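Local coordinates for thermospermine synthase (Medicago truncatula, PDB 6BQ6), which probably transfers an aminopropyl group from decarboxylated S-adenosylmethionine to spermidine, giving thermospermine and methylthioadenosine in plant polyamine synthesis, at residues 67-72 with 79-84; 75-80 with 252-257. One frame throughout, in Å; residues are numbered along the deposited sequence.

Contact 1 of 2, residues 67-72 with 79-84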
# COMPACT_ATOMS: atom_id res chain seq x y z
N PHE B 67 13.21 -4.78 -11.47
CA PHE B 67 13.08 -5.76 -12.52
C PHE B 67 13.13 -5.18 -13.93
O PHE B 67 12.86 -5.91 -14.88
CB PHE B 67 11.81 -6.58 -12.29
CG PHE B 67 11.81 -7.30 -10.97
CD1 PHE B 67 12.81 -8.19 -10.67
CD2 PHE B 67 10.83 -7.05 -10.00
CE1 PHE B 67 12.84 -8.87 -9.47
CE2 PHE B 67 10.87 -7.72 -8.79
CZ PHE B 67 11.87 -8.63 -8.53
N GLY B 68 13.48 -3.91 -14.08
CA GLY B 68 13.43 -3.27 -15.41
C GLY B 68 12.02 -3.11 -15.96
O GLY B 68 11.01 -2.98 -15.23
N LYS B 69 11.95 -3.12 -17.29
CA LYS B 69 10.73 -2.87 -17.97
C LYS B 69 9.79 -4.04 -17.75
O LYS B 69 10.20 -5.21 -17.93
CB LYS B 69 10.99 -2.66 -19.46
CG LYS B 69 11.77 -1.39 -19.73
CD LYS B 69 12.05 -1.22 -21.24
CE LYS B 69 12.43 0.22 -21.61
NZ LYS B 69 13.01 1.05 -20.49
N ALA B 70 8.56 -3.76 -17.37
CA ALA B 70 7.61 -4.80 -17.02
C ALA B 70 6.33 -4.60 -17.79
O ALA B 70 5.77 -3.50 -17.79
CB ALA B 70 7.32 -4.74 -15.54
N LEU B 71 5.88 -5.69 -18.41
CA LEU B 71 4.64 -5.71 -19.16
C LEU B 71 3.56 -6.18 -18.20
O LEU B 71 3.68 -7.26 -17.62
CB LEU B 71 4.76 -6.61 -20.37
CG LEU B 71 3.48 -6.74 -21.21
CD1 LEU B 71 3.15 -5.43 -21.94
CD2 LEU B 71 3.61 -7.90 -22.20
N VAL B 72 2.51 -5.39 -18.08
CA VAL B 72 1.37 -5.69 -17.21
C VAL B 72 0.08 -5.72 -18.00
O VAL B 72 -0.19 -4.78 -18.73
CB VAL B 72 1.30 -4.61 -16.10
CG1 VAL B 72 0.16 -4.82 -15.11
CG2 VAL B 72 2.64 -4.59 -15.38
N SER B 79 5.58 -10.17 -17.74
CA SER B 79 6.96 -10.36 -18.09
C SER B 79 7.74 -9.21 -17.56
O SER B 79 7.32 -8.08 -17.74
CB SER B 79 7.09 -10.40 -19.62
OG SER B 79 8.38 -10.00 -20.08
N ALA B 80 8.84 -9.47 -16.86
CA ALA B 80 9.79 -8.42 -16.54
C ALA B 80 11.09 -8.61 -17.26
O ALA B 80 11.59 -9.71 -17.45
CB ALA B 80 10.04 -8.34 -15.06
N GLU B 81 11.71 -7.50 -17.57
CA GLU B 81 12.91 -7.52 -18.36
C GLU B 81 14.05 -8.33 -17.76
O GLU B 81 14.77 -9.02 -18.51
CB GLU B 81 13.34 -6.06 -18.60
CG GLU B 81 14.58 -5.85 -19.41
CD GLU B 81 14.89 -4.36 -19.62
OE1 GLU B 81 14.52 -3.51 -18.77
OE2 GLU B 81 15.47 -4.04 -20.69
N THR B 82 14.28 -8.23 -16.46
CA THR B 82 15.45 -8.85 -15.89
C THR B 82 15.34 -10.38 -15.87
O THR B 82 16.35 -11.03 -15.84
CB THR B 82 15.75 -8.40 -14.44
OG1 THR B 82 14.56 -8.54 -13.64
CG2 THR B 82 16.20 -6.97 -14.44
N ASP B 83 14.12 -10.92 -15.76
CA ASP B 83 13.98 -12.34 -15.59
C ASP B 83 13.01 -13.07 -16.50
O ASP B 83 12.84 -14.29 -16.31
CB ASP B 83 13.72 -12.73 -14.11
CG ASP B 83 12.48 -12.13 -13.52
OD1 ASP B 83 11.56 -11.75 -14.25
OD2 ASP B 83 12.41 -12.03 -12.26
N GLU B 84 12.42 -12.40 -17.47
CA GLU B 84 11.55 -13.13 -18.40
C GLU B 84 12.25 -14.27 -19.13
O GLU B 84 11.61 -15.24 -19.52
CB GLU B 84 10.82 -12.20 -19.38
CG GLU B 84 11.70 -11.38 -20.29
CD GLU B 84 12.12 -12.06 -21.58
OE1 GLU B 84 12.78 -11.37 -22.38
OE2 GLU B 84 11.87 -13.25 -21.83

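Contact 2 of 2, residues 75-80 with 252-257. With TER (N-(3-amino-propyl)-N-(5-aminopropyl)-1,4-diaminobutane), chain F.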
# COMPACT_ATOMS: atom_id res chain seq x y z
N GLY B 75 -3.55 -5.31 -14.94
CA GLY B 75 -2.90 -5.19 -13.65
C GLY B 75 -2.14 -6.40 -13.14
O GLY B 75 -1.77 -6.44 -11.95
N LYS B 76 -1.91 -7.38 -14.00
CA LYS B 76 -1.16 -8.56 -13.65
C LYS B 76 0.12 -8.57 -14.46
O LYS B 76 0.10 -8.53 -15.68
CB LYS B 76 -1.98 -9.81 -13.90
CG LYS B 76 -3.36 -9.77 -13.24
CD LYS B 76 -3.71 -11.06 -12.51
CE LYS B 76 -3.97 -12.21 -13.47
NZ LYS B 76 -3.76 -13.52 -12.78
N LEU B 77 1.23 -8.56 -13.75
CA LEU B 77 2.51 -8.66 -14.34
C LEU B 77 2.60 -9.90 -15.22
O LEU B 77 2.21 -11.02 -14.77
CB LEU B 77 3.52 -8.74 -13.23
CG LEU B 77 4.94 -8.95 -13.67
CD1 LEU B 77 5.50 -7.71 -14.29
CD2 LEU B 77 5.73 -9.38 -12.45
N GLN B 78 3.08 -9.71 -16.45
CA GLN B 78 3.30 -10.83 -17.40
C GLN B 78 4.76 -11.18 -17.54
O GLN B 78 5.14 -12.37 -17.59
CB GLN B 78 2.80 -10.43 -18.78
CG GLN B 78 1.36 -9.99 -18.83
CD GLN B 78 0.44 -11.11 -18.48
OE1 GLN B 78 0.42 -12.15 -19.16
NE2 GLN B 78 -0.35 -10.94 -17.43
N SER B 79 5.58 -10.17 -17.74
CA SER B 79 6.96 -10.36 -18.09
C SER B 79 7.74 -9.21 -17.56
O SER B 79 7.32 -8.08 -17.74
CB SER B 79 7.09 -10.40 -19.62
OG SER B 79 8.38 -10.00 -20.08
N ALA B 80 8.84 -9.47 -16.86
CA ALA B 80 9.79 -8.42 -16.54
C ALA B 80 11.09 -8.61 -17.26
O ALA B 80 11.59 -9.71 -17.45
CB ALA B 80 10.04 -8.34 -15.06
N PRO B 252 11.79 -14.46 -9.98
CA PRO B 252 11.77 -13.48 -8.89
C PRO B 252 10.66 -12.48 -9.02
O PRO B 252 9.99 -12.19 -8.03
CB PRO B 252 13.15 -12.82 -8.99
CG PRO B 252 14.01 -13.85 -9.58
CD PRO B 252 13.15 -14.67 -10.49
N SER B 253 10.40 -11.99 -10.23
CA SER B 253 9.39 -10.96 -10.42
C SER B 253 7.98 -11.47 -10.19
O SER B 253 7.07 -10.68 -9.95
CB SER B 253 9.46 -10.33 -11.80
OG SER B 253 9.28 -11.27 -12.82
N TYR B 254 7.79 -12.78 -10.29
CA TYR B 254 6.51 -13.42 -10.02
C TYR B 254 6.24 -13.70 -8.57
O TYR B 254 5.12 -14.13 -8.24
CB TYR B 254 6.44 -14.73 -10.85
CG TYR B 254 6.36 -14.62 -12.37
CD1 TYR B 254 6.45 -13.40 -13.06
CD2 TYR B 254 6.22 -15.78 -13.13
CE1 TYR B 254 6.38 -13.35 -14.44
CE2 TYR B 254 6.15 -15.74 -14.52
CZ TYR B 254 6.23 -14.53 -15.17
OH TYR B 254 6.16 -14.50 -16.53
N ALA B 255 7.23 -13.52 -7.68
CA ALA B 255 7.17 -13.86 -6.26
C ALA B 255 6.71 -15.29 -5.99
O ALA B 255 6.03 -15.55 -5.01
CB ALA B 255 6.31 -12.86 -5.45
N ASP B 256 7.05 -16.21 -6.90
CA ASP B 256 6.69 -17.58 -6.69
C ASP B 256 7.51 -18.44 -7.61
O ASP B 256 8.20 -17.94 -8.52
CB ASP B 256 5.20 -17.82 -6.99
CG ASP B 256 4.60 -18.96 -6.14
OD1 ASP B 256 5.35 -19.74 -5.49
OD2 ASP B 256 3.37 -19.07 -6.19
N ILE B 257 7.46 -19.71 -7.28
CA ILE B 257 7.88 -20.75 -8.19
C ILE B 257 6.76 -20.79 -9.26
O ILE B 257 5.58 -20.72 -8.92
CB ILE B 257 7.99 -22.10 -7.47
CG1 ILE B 257 8.99 -22.03 -6.32
CG2 ILE B 257 8.39 -23.19 -8.42
CD1 ILE B 257 10.39 -21.72 -6.75
N1 TER F . -1.34 -13.95 -22.32
C2 TER F . 0.04 -14.32 -22.52
C3 TER F . 0.41 -15.48 -21.61
C4 TER F . 0.46 -15.11 -20.15
N5 TER F . 1.07 -16.16 -19.37
C6 TER F . 2.18 -15.88 -18.50
C7 TER F . 2.13 -16.73 -17.24
C8 TER F . 2.93 -16.03 -16.15
N9 TER F . 2.14 -15.09 -15.39
C10 TER F . 2.79 -14.35 -14.34
C11 TER F . 1.89 -13.95 -13.19
C12 TER F . 2.79 -13.48 -12.04
C13 TER F . 2.03 -12.73 -10.96
N14 TER F . 0.73 -13.32 -10.71

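Contact 1 of 2, residues 67-72 with 79-84
Phe67 and Ala80 form the tightly packed side of this beta hairpin, with their CB atoms 3.7 Å apart. The Phe67 ring meets Thr82 at its edge, where OG1 lies in the ring plane 3.5 Å from CD1. Beyond the segments, Phe43 makes an edge-to-face pair with this ring, and Leu39 of the second subunit packs on it. Antiparallel pairing is limited to Ala70 with Ala80, a non-hydrogen-bonded pair, and Leu71 with Ser79, where Leu71 N donates to Ser79 O at 2.9 Å. Past this ladder, Glu81 N gives a shorter bond to Lys69 O, 2.8 Å, and Thr82 N reaches Phe67 O from above the carbonyl plane.

The other side is looser and faces solvent. Lys69 CG lies alongside Glu81 OE1, the two chains heading in one direction. Glu81 CG is anti to the backbone N (chi1 -180°), and the extended chain brings OE1 to Lys69 N at 3.0 Å in a nearly straight bond (174°). Glu81 OE1 is met on its anti side, 33° out of the carboxylate plane. Lys69 NZ stays 5.1 Å from Glu81 OE1. Across this contact the carboxylate thus pairs with the backbone N-H at the chain's corner, not with the ammonium.

Contact 2 of 2, residues 75-80 with 252-257
Tyr254 reaches from the catalytic domain, whose sheet is of the Rossmann type, to Gln78 on strand 76-80, at the edge of the four-stranded N-terminal sheet. A classic beta bulge sets Gln78 and Ser79 together opposite Leu71.

The polar link across the contact is a short hydrogen bond. Tyr254 OH donates to Gln78 O at 2.6 Å, tilted 27° from the carbonyl plane. The Gln78 side chain starts away from 252-257; its bend at chi2 (-65°) places CD. Gln78 NE2 hydrogen-bonds Lys76 O at 3.0 Å, in the amide plane of Gln78.

The apolar contacts centre on Leu77. Leu77 CD2 meets the edge of the Tyr254 ring, 4.1 Å from Tyr254 CD1. Ser253 CB packs against both Leu77 CD2 and Ala80 CB. Ser253 OG is bonded to Asp83. Ser253 O makes a tight van der Waals approach to Leu77 CD2, 3.1 Å, and accepts a hydrogen bond from Trp41 NE1.

The third group of contacts is in the thermospermine pocket, which both segments help to line. C10 of the ligand sits over the centre of the Tyr254 ring, 3.5 Å above the plane. Trp258 pairs edge-to-face with the same ring. An alanine in place of Tyr254 would probably leave Gln78 O without this donor and open a gap beside C8 to C12 of the ligand. Farther along, Gln78 OE1 comes within 3.1 Å of thermospermine C4.

After the strands from 29 to 64 the chain passes 67-72, turns at Gly75 and returns along 76-80. Contact 1 closes this short hairpin loop. Contact 2 closes a far longer one, with 171 residues between its segments that include most of the catalytic domain. The loops cross: 75-80 begins inside the first loop and 252-257 lies outside it, so neither nests in the other. Ser79 and Ala80 belong to both contacts. A hydrogen bond between Leu71 O and Gln78 N joins the contacts directly. Contact 1 holds together two strands of the N-terminal sheet, and contact 2 ties that sheet to the catalytic domain beside the polyamine.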